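PDB 3T69: probable 2-dehydro-3-deoxygalactonokinase DgoK1 from Sinorhizobium meliloti, which probably phosphorylates 2-dehydro-3-deoxy-D-galactonate with ATP, the second step in converting D-galactonate to pyruvate and D-glyceraldehyde 3-phosphate. Local coordinates for residues G150-W155 with S167-E173; V205-R209 with T243-I249; G113-R117 with V163-S167; G142-V146 with V156-D160. All blocks are in the same frame, centred on the assembly; numbering follows the deposited sequence.

Contact 1 of 4, residues G150-W155 with S167-E173; sequences GTHSKW and STFMTGE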
loop_
_atom_site.group_PDB
_atom_site.type_symbol
_atom_site.label_atom_id
_atom_site.label_comp_id
_atom_site.label_asym_id
_atom_site.label_seq_id
_atom_site.Cartn_x
_atom_site.Cartn_y
_atom_site.Cartn_z
ATOM N N GLY B 150 7.820 6.804 -11.594
ATOM C CA GLY B 150 7.149 5.735 -12.395
ATOM C C GLY B 150 6.443 4.705 -11.478
ATOM O O GLY B 150 6.351 4.909 -10.291
ATOM N N THR B 151 5.934 3.597 -12.014
ATOM C CA THR B 151 5.485 2.489 -11.161
ATOM C C THR B 151 6.404 2.256 -9.956
ATOM O O THR B 151 5.929 2.123 -8.834
ATOM C CB THR B 151 5.473 1.182 -11.925
ATOM O OG1 THR B 151 4.703 1.352 -13.111
ATOM C CG2 THR B 151 4.835 0.124 -11.105
ATOM N N HIS B 152 7.713 2.163 -10.211
ATOM C CA HIS B 152 8.720 2.052 -9.171
ATOM C C HIS B 152 9.644 3.279 -9.286
ATOM O O HIS B 152 10.216 3.543 -10.327
ATOM C CB HIS B 152 9.565 0.767 -9.305
ATOM C CG HIS B 152 8.796 -0.522 -9.164
ATOM N ND1 HIS B 152 9.276 -1.722 -9.655
ATOM C CD2 HIS B 152 7.606 -0.806 -8.582
ATOM C CE1 HIS B 152 8.410 -2.687 -9.388
ATOM N NE2 HIS B 152 7.377 -2.155 -8.759
ATOM N N SER B 153 9.797 4.052 -8.233
ATOM C CA SER B 153 10.465 5.314 -8.441
ATOM C C SER B 153 11.915 5.188 -8.000
ATOM O O SER B 153 12.198 4.799 -6.891
ATOM C CB SER B 153 9.712 6.431 -7.717
ATOM O OG SER B 153 10.530 7.579 -7.646
ATOM N N LYS B 154 12.854 5.486 -8.868
ATOM C CA LYS B 154 14.227 5.288 -8.459
ATOM C C LYS B 154 14.921 6.572 -7.959
ATOM O O LYS B 154 14.741 7.646 -8.550
ATOM C CB LYS B 154 14.978 4.601 -9.599
ATOM C CG LYS B 154 15.098 3.092 -9.407
ATOM C CD LYS B 154 13.982 2.237 -9.935
ATOM C CE LYS B 154 13.976 1.041 -9.046
ATOM N NZ LYS B 154 13.333 -0.193 -9.528
ATOM N N TRP B 155 15.677 6.485 -6.873
ATOM C CA TRP B 155 16.507 7.621 -6.422
ATOM C C TRP B 155 17.984 7.225 -6.457
ATOM O O TRP B 155 18.400 6.331 -5.734
ATOM C CB TRP B 155 16.099 8.110 -5.027
ATOM C CG TRP B 155 14.799 8.973 -5.065
ATOM C CD1 TRP B 155 13.540 8.557 -5.417
ATOM C CD2 TRP B 155 14.677 10.357 -4.737
ATOM N NE1 TRP B 155 12.650 9.590 -5.338
ATOM C CE2 TRP B 155 13.320 10.709 -4.919
ATOM C CE3 TRP B 155 15.586 11.338 -4.336
ATOM C CZ2 TRP B 155 12.848 12.014 -4.707
ATOM C CZ3 TRP B 155 15.132 12.626 -4.122
ATOM C CH2 TRP B 155 13.763 12.956 -4.295
ATOM N N SER B 167 17.882 3.688 -4.503
ATOM C CA SER B 167 16.748 3.299 -3.689
ATOM C C SER B 167 15.424 3.282 -4.470
ATOM O O SER B 167 14.995 4.320 -4.984
ATOM C CB SER B 167 16.588 4.315 -2.560
ATOM O OG SER B 167 17.590 4.143 -1.564
ATOM N N THR B 168 14.758 2.132 -4.556
ATOM C CA THR B 168 13.412 2.097 -5.105
ATOM C C THR B 168 12.408 2.508 -4.047
ATOM O O THR B 168 12.637 2.292 -2.827
ATOM C CB THR B 168 13.085 0.721 -5.531
ATOM O OG1 THR B 168 14.134 0.277 -6.387
ATOM C CG2 THR B 168 11.743 0.648 -6.300
ATOM N N PHE B 169 11.310 3.110 -4.501
ATOM C CA PHE B 169 10.144 3.377 -3.698
ATOM C C PHE B 169 9.021 2.975 -4.596
ATOM O O PHE B 169 8.996 3.373 -5.758
ATOM C CB PHE B 169 10.060 4.855 -3.375
ATOM C CG PHE B 169 11.045 5.315 -2.318
ATOM C CD1 PHE B 169 10.705 5.303 -0.986
ATOM C CD2 PHE B 169 12.312 5.773 -2.672
ATOM C CE1 PHE B 169 11.601 5.729 -0.013
ATOM C CE2 PHE B 169 13.201 6.197 -1.718
ATOM C CZ PHE B 169 12.828 6.175 -0.363
ATOM N N MET B 170 8.097 2.162 -4.110
ATOM C CA MET B 170 7.126 1.546 -5.025
ATOM C C MET B 170 5.835 2.356 -5.113
ATOM O O MET B 170 4.726 1.798 -5.189
ATOM C CB MET B 170 6.900 0.042 -4.740
ATOM C CG MET B 170 6.590 -0.407 -3.285
ATOM S SD MET B 170 6.486 -2.226 -3.141
ATOM C CE MET B 170 4.944 -2.538 -3.968
ATOM N N THR B 171 6.001 3.685 -5.164
ATOM C CA THR B 171 4.876 4.612 -5.034
ATOM C C THR B 171 3.858 4.457 -6.150
ATOM O O THR B 171 2.674 4.402 -5.897
ATOM C CB THR B 171 5.348 6.107 -4.825
ATOM O OG1 THR B 171 6.024 6.532 -5.966
ATOM C CG2 THR B 171 6.373 6.233 -3.671
ATOM N N GLY B 172 4.287 4.335 -7.389
ATOM C CA GLY B 172 3.300 4.161 -8.450
ATOM C C GLY B 172 2.436 2.914 -8.369
ATOM O O GLY B 172 1.245 2.977 -8.592
ATOM N N GLU B 173 3.048 1.765 -8.095
ATOM C CA GLU B 173 2.335 0.485 -7.957
ATOM C C GLU B 173 1.417 0.490 -6.723
ATOM O O GLU B 173 0.305 -0.090 -6.753
ATOM C CB GLU B 173 3.330 -0.698 -7.903
ATOM C CG GLU B 173 2.688 -2.077 -8.037
ATOM C CD GLU B 173 3.693 -3.243 -8.128
ATOM O OE1 GLU B 173 4.879 -3.057 -7.720
ATOM O OE2 GLU B 173 3.287 -4.344 -8.596
#
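Ser153 and Phe169 sit opposite each other as an antiparallel hydrogen-bonded pair, with Ser153 N to Phe169 O at 2.7 Å and Phe169 N to Ser153 O at 3.1 Å. Trp155 and Ser167 pair the same way, Trp155 N reaching Ser167 O at 3.0 Å. Beyond the strands a further backbone bond, Glu173 N to Thr151 O at 3.0 Å, fixes the turn before strand 153-159 to the first turn of helix 171-181.

Among side chains the polar link is His152 with Glu173: NE2 donates to OE1 at 2.9 Å in a fairly straight bond. Glu173 reaches it with an extended chain, CG anti to the backbone N (chi1 -169°). The carboxylate oxygen lies in the ring plane, yet the ring approaches from above the carboxylate plane. Strands 143-148, 153-159 and 162-169 run antiparallel side by side in the second sheet, as in the second domain of the actin-like ATPase (ASKHA) fold. Around the bond stands the second subunit: its Phe220 meets the His152 ring, and Ile183 N of the second subunit donates to Glu173 OE2. A leucine in place of His152 would probably leave OE1 without its mate, with the carboxylate held through OE2 alone among the bonds described.

Much of the apolar contact falls on the face carrying Ser153, Trp155 and Phe169. There the Phe169 edge is set toward the Trp155 face in an offset edge-to-face pair, centroids 5.7 Å apart and planes at 77°. Ser153 OG and Trp155 NE1 both bond Glu248. Just before the strand, His152 CB packs on Thr168 CG2 at 3.7 Å.

Contact 2 of 4, residues V205-R209 with T243-I249; sequences VSRTR and TLIGLEI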
loop_
_atom_site.group_PDB
_atom_site.type_symbol
_atom_site.label_atom_id
_atom_site.label_comp_id
_atom_site.label_asym_id
_atom_site.label_seq_id
_atom_site.Cartn_x
_atom_site.Cartn_y
_atom_site.Cartn_z
ATOM N N VAL B 205 1.198 15.896 0.336
ATOM C CA VAL B 205 2.658 15.778 0.247
ATOM C C VAL B 205 3.349 16.395 1.431
ATOM O O VAL B 205 4.349 15.876 1.915
ATOM C CB VAL B 205 3.229 16.453 -1.057
ATOM C CG1 VAL B 205 4.735 16.443 -1.065
ATOM C CG2 VAL B 205 2.677 15.802 -2.305
ATOM N N SER B 206 2.852 17.519 1.898
ATOM C CA SER B 206 3.523 18.149 3.017
ATOM C C SER B 206 3.214 17.415 4.346
ATOM O O SER B 206 4.131 17.077 5.096
ATOM C CB SER B 206 3.193 19.654 3.074
ATOM O OG SER B 206 3.506 20.290 1.826
ATOM N N ARG B 207 1.950 17.127 4.641
ATOM C CA ARG B 207 1.703 16.508 5.946
ATOM C C ARG B 207 2.359 15.137 6.022
ATOM O O ARG B 207 2.887 14.756 7.075
ATOM C CB ARG B 207 0.224 16.504 6.395
ATOM C CG ARG B 207 -0.820 16.172 5.323
ATOM C CD ARG B 207 -2.219 16.384 5.880
ATOM N NE ARG B 207 -2.296 16.094 7.328
ATOM C CZ ARG B 207 -3.436 15.995 8.012
ATOM N NH1 ARG B 207 -4.606 16.128 7.393
ATOM N NH2 ARG B 207 -3.417 15.743 9.309
ATOM N N THR B 208 2.400 14.431 4.892
ATOM C CA THR B 208 3.127 13.145 4.860
ATOM C C THR B 208 4.667 13.269 4.901
ATOM O O THR B 208 5.298 12.510 5.647
ATOM C CB THR B 208 2.663 12.245 3.739
ATOM O OG1 THR B 208 1.244 12.396 3.584
ATOM C CG2 THR B 208 2.947 10.841 4.075
ATOM N N ARG B 209 5.257 14.226 4.156
ATOM C CA ARG B 209 6.717 14.436 4.178
ATOM C C ARG B 209 7.177 14.827 5.591
ATOM O O ARG B 209 8.239 14.391 6.058
ATOM C CB ARG B 209 7.189 15.426 3.056
ATOM C CG ARG B 209 8.709 15.799 3.007
ATOM C CD ARG B 209 9.012 16.773 4.124
ATOM N NE ARG B 209 10.210 17.571 3.990
ATOM C CZ ARG B 209 11.452 17.159 4.248
ATOM N NH1 ARG B 209 11.703 15.897 4.629
ATOM N NH2 ARG B 209 12.467 18.030 4.090
ATOM N N THR B 243 -0.084 11.635 -0.690
ATOM C CA THR B 243 0.409 10.959 0.525
ATOM C C THR B 243 1.583 10.060 0.203
ATOM O O THR B 243 2.669 10.105 0.859
ATOM C CB THR B 243 -0.715 10.113 1.238
ATOM O OG1 THR B 243 -1.812 10.973 1.624
ATOM C CG2 THR B 243 -0.150 9.405 2.450
ATOM N N LEU B 244 1.354 9.242 -0.815
ATOM C CA LEU B 244 2.344 8.296 -1.294
ATOM C C LEU B 244 3.615 9.022 -1.677
ATOM O O LEU B 244 4.727 8.610 -1.276
ATOM C CB LEU B 244 1.802 7.566 -2.505
ATOM C CG LEU B 244 0.687 6.602 -2.144
ATOM C CD1 LEU B 244 0.258 5.878 -3.386
ATOM C CD2 LEU B 244 1.124 5.595 -0.979
ATOM N N ILE B 245 3.447 10.119 -2.435
ATOM C CA ILE B 245 4.584 10.850 -2.903
ATOM C C ILE B 245 5.284 11.566 -1.736
ATOM O O ILE B 245 6.548 11.593 -1.646
ATOM C CB ILE B 245 4.257 11.788 -4.103
ATOM C CG1 ILE B 245 3.970 10.963 -5.344
ATOM C CG2 ILE B 245 5.482 12.645 -4.417
ATOM C CD1 ILE B 245 3.077 11.613 -6.370
ATOM N N GLY B 246 4.501 12.117 -0.815
ATOM C CA GLY B 246 5.135 12.788 0.304
ATOM C C GLY B 246 6.019 11.815 1.036
ATOM O O GLY B 246 7.104 12.160 1.525
ATOM N N LEU B 247 5.575 10.562 1.063
ATOM C CA LEU B 247 6.291 9.500 1.809
ATOM C C LEU B 247 7.590 9.129 1.146
ATOM O O LEU B 247 8.655 9.098 1.802
ATOM C CB LEU B 247 5.378 8.282 1.990
ATOM C CG LEU B 247 5.901 7.021 2.623
ATOM C CD1 LEU B 247 6.393 7.252 4.012
ATOM C CD2 LEU B 247 4.757 6.121 2.678
ATOM N N GLU B 248 7.521 8.882 -0.158
ATOM C CA GLU B 248 8.754 8.784 -0.967
ATOM C C GLU B 248 9.814 9.839 -0.652
ATOM O O GLU B 248 11.007 9.535 -0.510
ATOM C CB GLU B 248 8.436 8.948 -2.426
ATOM C CG GLU B 248 9.691 8.807 -3.266
ATOM C CD GLU B 248 9.383 8.613 -4.735
ATOM O OE1 GLU B 248 8.272 8.105 -5.049
ATOM O OE2 GLU B 248 10.261 8.982 -5.568
ATOM N N ILE B 249 9.393 11.097 -0.546
ATOM C CA ILE B 249 10.406 12.124 -0.465
ATOM C C ILE B 249 11.023 12.133 0.892
ATOM O O ILE B 249 12.260 12.227 1.025
ATOM C CB ILE B 249 9.862 13.478 -0.810
ATOM C CG1 ILE B 249 9.467 13.509 -2.283
ATOM C CG2 ILE B 249 10.888 14.562 -0.432
ATOM C CD1 ILE B 249 8.494 14.615 -2.536
#
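Thr243 meets Thr208 with their side chains at about a right angle: Thr243 CG2 lies 3.5 Å from Thr208 OG1, and Thr208 CG2 rests over Thr243 O. Thr208 holds OG1 beside its backbone N (chi1 -37°), which sends CG2 to the neighbouring helix, while OG1, though against Thr243, bonds Ala204 O of its own helix. Thr243 OG1 likewise turns back to Gln239 O.

At Gly246 the backbones come together. Its CA touches Val205 O at 3.6 Å, and Gly246 O meets Arg209 CA at 3.5 Å, both as CA-H...O contacts. Segments 205-209 and 243-249, on helices 199-210 and 233-252, cross at -42° with axes 7.2 Å apart at closest, a close helix-helix packing in the helical region of the second half of the chain; Gly246, with no side chain, lets the backbones approach.

Next, Leu247 presents CB to Thr208 CG2 at 4.1 Å. A serine in place of Thr208 lacks that methyl, which would probably open a gap between Thr243 O and Leu247 CB. At Ile249, CD1 approaches Val205 CG1 (4.4 Å) and CG2 approaches Arg209 CG, while Leu278 of helix 268-280 packs against the same isoleucine.

Contact 3 of 4, residues G113-R117 with V163-S167; sequences GLAQR and VEGFS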
loop_
_atom_site.group_PDB
_atom_site.type_symbol
_atom_site.label_atom_id
_atom_site.label_comp_id
_atom_site.label_asym_id
_atom_site.label_seq_id
_atom_site.Cartn_x
_atom_site.Cartn_y
_atom_site.Cartn_z
ATOM N N GLY B 113 20.357 -4.964 -16.077
ATOM C CA GLY B 113 19.990 -3.918 -15.131
ATOM C C GLY B 113 21.125 -3.655 -14.153
ATOM O O GLY B 113 22.213 -4.167 -14.338
ATOM N N LEU B 114 20.863 -2.862 -13.120
ATOM C CA LEU B 114 21.762 -2.753 -11.982
ATOM C C LEU B 114 21.211 -3.383 -10.673
ATOM O O LEU B 114 20.036 -3.322 -10.390
ATOM C CB LEU B 114 22.147 -1.286 -11.741
ATOM C CG LEU B 114 22.711 -0.470 -12.915
ATOM C CD1 LEU B 114 22.979 0.961 -12.507
ATOM C CD2 LEU B 114 23.989 -1.039 -13.439
ATOM N N ALA B 115 22.078 -3.972 -9.875
ATOM C CA ALA B 115 21.683 -4.476 -8.584
ATOM C C ALA B 115 22.547 -3.872 -7.486
ATOM O O ALA B 115 23.769 -3.784 -7.627
ATOM C CB ALA B 115 21.783 -5.990 -8.539
ATOM N N GLN B 116 21.885 -3.468 -6.406
ATOM C CA GLN B 116 22.543 -3.122 -5.190
ATOM C C GLN B 116 22.444 -4.354 -4.295
ATOM O O GLN B 116 21.366 -4.745 -3.879
ATOM C CB GLN B 116 21.872 -1.894 -4.587
ATOM C CG GLN B 116 22.721 -1.184 -3.538
ATOM C CD GLN B 116 22.069 0.096 -3.006
ATOM O OE1 GLN B 116 22.649 1.178 -3.114
ATOM N NE2 GLN B 116 20.853 -0.026 -2.418
ATOM N N ARG B 117 23.572 -5.003 -4.049
ATOM C CA ARG B 117 23.591 -6.293 -3.341
ATOM C C ARG B 117 23.605 -6.221 -1.798
ATOM O O ARG B 117 23.358 -7.208 -1.129
ATOM C CB ARG B 117 24.732 -7.171 -3.864
ATOM C CG ARG B 117 24.432 -7.742 -5.239
ATOM C CD ARG B 117 25.307 -8.949 -5.637
ATOM N NE ARG B 117 24.482 -9.933 -6.352
ATOM C CZ ARG B 117 23.931 -10.999 -5.769
ATOM N NH1 ARG B 117 24.165 -11.254 -4.464
ATOM N NH2 ARG B 117 23.151 -11.814 -6.489
ATOM N N VAL B 163 27.093 4.949 -11.062
ATOM C CA VAL B 163 26.055 4.765 -10.039
ATOM C C VAL B 163 26.671 4.254 -8.738
ATOM O O VAL B 163 27.224 3.162 -8.712
ATOM C CB VAL B 163 24.984 3.794 -10.487
ATOM C CG1 VAL B 163 23.924 3.733 -9.461
ATOM C CG2 VAL B 163 24.405 4.249 -11.793
ATOM N N GLU B 164 26.575 5.051 -7.671
ATOM C CA GLU B 164 27.190 4.711 -6.390
ATOM C C GLU B 164 26.273 3.811 -5.573
ATOM O O GLU B 164 26.735 2.938 -4.829
ATOM C CB GLU B 164 27.549 5.974 -5.584
ATOM C CG GLU B 164 28.838 6.692 -6.015
ATOM C CD GLU B 164 30.077 5.820 -5.803
ATOM O OE1 GLU B 164 30.226 5.283 -4.664
ATOM O OE2 GLU B 164 30.895 5.659 -6.759
ATOM N N GLY B 165 24.970 4.045 -5.731
ATOM C CA GLY B 165 23.923 3.347 -4.995
ATOM C C GLY B 165 22.590 3.896 -5.457
ATOM O O GLY B 165 22.529 4.906 -6.209
ATOM N N PHE B 166 21.516 3.237 -5.027
ATOM C CA PHE B 166 20.190 3.728 -5.290
ATOM C C PHE B 166 19.092 3.133 -4.402
ATOM O O PHE B 166 19.345 2.176 -3.664
ATOM C CB PHE B 166 19.872 3.499 -6.742
ATOM C CG PHE B 166 19.828 2.070 -7.131
ATOM C CD1 PHE B 166 21.008 1.370 -7.406
ATOM C CD2 PHE B 166 18.600 1.427 -7.286
ATOM C CE1 PHE B 166 20.964 0.026 -7.825
ATOM C CE2 PHE B 166 18.531 0.089 -7.690
ATOM C CZ PHE B 166 19.719 -0.624 -7.966
ATOM N N SER B 167 17.882 3.688 -4.503
ATOM C CA SER B 167 16.748 3.299 -3.689
ATOM C C SER B 167 15.424 3.282 -4.470
ATOM O O SER B 167 14.995 4.320 -4.984
ATOM C CB SER B 167 16.588 4.315 -2.560
ATOM O OG SER B 167 17.590 4.143 -1.564
HETATM O O HOH W 1 25.496 0.380 -3.675
#
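Leu114 and Val163 reach toward each other tip to tip, Leu114 CD1 to Val163 CG2 at 3.7 Å, and mark the tightly packed end of the contact. Beside them the Phe166 ring lies between the strands. Its CZ lies 3.6 Å from Leu114 O and its CE1 lies 3.9 Å from Gln116 CB, so one ring end spans the backbone from Leu114 to Gln116. The ring gets there because CG sits between the backbone N and the carbonyl carbon of Phe166 (chi1 64°), which swings it across toward strand 108-116. Asp123 and Met125 of strand 123-125 pack on the ring as well.

The strand segments run at 80° to each other and are not paired. Strand 108-116 belongs to the first sheet and strand 162-169 to the second, so the contact bridges the two sheet domains that make up an ASKHA-type kinase, through side chains instead of shared strand bonds.

Toward Gln116 the character changes to polar and more open. The extended side chain reaches across to strand 162-169, and OE1 accepts from Phe166 N at 3.0 Å with 152° at the hydrogen, the donor standing above the amide plane and not on a lone pair. Water 1 adds a second donor to OE1 at 3.0 Å and gives its other hydrogen to Glu164 O at 3.1 Å. OE1 is therefore gripped by two donors, one protein and one solvent, while Gln116 NE2 bonds His121 O. Glu164 points away from strand 108-116, its carboxylate in a salt bridge with Arg162.

Contact 4 of 4, residues G142-V146 with V156-D160; sequences GSHLV and VRLAD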
loop_
_atom_site.group_PDB
_atom_site.type_symbol
_atom_site.label_atom_id
_atom_site.label_comp_id
_atom_site.label_asym_id
_atom_site.label_seq_id
_atom_site.Cartn_x
_atom_site.Cartn_y
_atom_site.Cartn_z
ATOM N N GLY B 142 30.567 15.494 -11.521
ATOM C CA GLY B 142 30.534 15.364 -10.070
ATOM C C GLY B 142 29.161 14.884 -9.619
ATOM O O GLY B 142 28.317 14.477 -10.451
ATOM N N SER B 143 28.934 14.964 -8.303
ATOM C CA SER B 143 27.801 14.304 -7.649
ATOM C C SER B 143 26.436 14.841 -8.015
ATOM O O SER B 143 26.170 16.044 -7.933
ATOM C CB SER B 143 27.980 14.276 -6.137
ATOM O OG SER B 143 28.990 13.339 -5.797
ATOM N N HIS B 144 25.571 13.934 -8.442
ATOM C CA HIS B 144 24.173 14.271 -8.658
ATOM C C HIS B 144 23.288 13.334 -7.845
ATOM O O HIS B 144 23.725 12.258 -7.402
ATOM C CB HIS B 144 23.818 14.245 -10.144
ATOM C CG HIS B 144 24.708 15.105 -10.993
ATOM N ND1 HIS B 144 24.640 16.484 -10.988
ATOM C CD2 HIS B 144 25.686 14.780 -11.877
ATOM C CE1 HIS B 144 25.535 16.970 -11.833
ATOM N NE2 HIS B 144 26.182 15.957 -12.386
ATOM N N LEU B 145 22.061 13.772 -7.620
ATOM C CA LEU B 145 21.024 12.936 -7.046
ATOM C C LEU B 145 19.811 12.982 -7.971
ATOM O O LEU B 145 19.114 13.973 -8.051
ATOM C CB LEU B 145 20.708 13.413 -5.616
ATOM C CG LEU B 145 19.521 12.929 -4.766
ATOM C CD1 LEU B 145 19.349 11.397 -4.766
ATOM C CD2 LEU B 145 19.692 13.477 -3.323
ATOM N N VAL B 146 19.573 11.881 -8.664
ATOM C CA VAL B 146 18.557 11.827 -9.686
ATOM C C VAL B 146 17.353 11.028 -9.216
ATOM O O VAL B 146 17.498 9.901 -8.732
ATOM C CB VAL B 146 19.135 11.127 -10.926
ATOM C CG1 VAL B 146 18.187 11.176 -12.094
ATOM C CG2 VAL B 146 20.528 11.716 -11.307
ATOM N N VAL B 156 18.768 7.884 -7.314
ATOM C CA VAL B 156 20.120 7.401 -7.670
ATOM C C VAL B 156 21.275 8.386 -7.329
ATOM O O VAL B 156 21.221 9.557 -7.697
ATOM C CB VAL B 156 20.142 7.049 -9.165
ATOM C CG1 VAL B 156 21.427 6.332 -9.556
ATOM C CG2 VAL B 156 18.934 6.232 -9.520
ATOM N N ARG B 157 22.282 7.927 -6.606
ATOM C CA ARG B 157 23.449 8.743 -6.387
ATOM C C ARG B 157 24.412 8.481 -7.561
ATOM O O ARG B 157 25.044 7.404 -7.644
ATOM C CB ARG B 157 24.144 8.480 -5.017
ATOM C CG ARG B 157 23.256 7.869 -3.865
ATOM C CD ARG B 157 23.873 7.852 -2.407
ATOM N NE ARG B 157 25.352 7.772 -2.302
ATOM C CZ ARG B 157 26.068 6.683 -1.972
ATOM N NH1 ARG B 157 25.469 5.510 -1.732
ATOM N NH2 ARG B 157 27.406 6.765 -1.907
ATOM N N LEU B 158 24.529 9.483 -8.442
ATOM C CA LEU B 158 25.372 9.445 -9.656
ATOM C C LEU B 158 26.662 10.281 -9.513
ATOM O O LEU B 158 26.615 11.403 -9.029
ATOM C CB LEU B 158 24.551 9.944 -10.837
ATOM C CG LEU B 158 25.171 9.902 -12.224
ATOM C CD1 LEU B 158 25.844 8.525 -12.518
ATOM C CD2 LEU B 158 24.110 10.231 -13.257
ATOM N N ALA B 159 27.807 9.730 -9.853
ATOM C CA ALA B 159 29.023 10.519 -9.847
ATOM C C ALA B 159 29.981 10.110 -10.929
ATOM O O ALA B 159 30.519 9.040 -10.860
ATOM C CB ALA B 159 29.696 10.399 -8.531
ATOM N N ASP B 160 30.311 10.995 -11.849
ATOM C CA ASP B 160 31.273 10.645 -12.882
ATOM C C ASP B 160 30.960 9.442 -13.745
ATOM O O ASP B 160 31.804 8.593 -13.925
ATOM C CB ASP B 160 32.643 10.388 -12.266
ATOM C CG ASP B 160 33.077 11.469 -11.319
ATOM O OD1 ASP B 160 32.627 12.613 -11.451
ATOM O OD2 ASP B 160 33.882 11.176 -10.433
#
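The beta hairpin of strands 143-148 and 153-159 joins His144 to Leu158 and Val146 to Val156 as antiparallel hydrogen-bonded pairs. Within the first pair, His144 N binds Leu158 O at 2.8 Å and Leu158 N binds His144 O at 3.1 Å. The second repeats the pattern, with Val146 N to Val156 O at 3.0 Å and Val156 N to Val146 O at 2.8 Å. Between them Leu145 and Arg157 form a non-hydrogen-bonded pair, in which Leu145 CA gives a CA-H...O contact to Val156 O at 3.4 Å.

These strands are neighbours in the second sheet, in an ASKHA-type arrangement: strand 162-169 lies beyond 153-159, and strand 261-264 runs parallel to 143-148 on its other side. The face bearing His144, Val146, Val156 and Leu158 turns partly inward. Val146 CG2 meets Leu158 CD2 diagonally at 4.3 Å, and Leu132 of helix 128-139 covers Val156 and Leu158. With its CG anti to the backbone N (chi1 170°), Leu145 on the opposite face brings CD1 to 3.9 Å from Val156 O. At the exposed end the Asp160 side chain comes beside Gly142, OD1 lying 3.5 Å from Gly142 N.

From the N terminus, residues 113-117 open contact 3, which closes at 163-167 and ties the first sheet to the second. Inside that loop lies contact 4, the short hairpin of 142-146 with 156-160. Contact 1 crosses both: 150-155 starts between the strands of contact 4, and its partner 167-173 follows contact 3, sharing Ser167 with it. Contacts 1, 3 and 4 thus meet within one sheet, where Arg157 pairs with Glu164 and Gly165. Contact 2 comes afterwards in series and closes a largely helical loop of 33 residues between 205-209 and 243-249. Helix 233-252 of contact 2 also packs against contact 1 through Glu248.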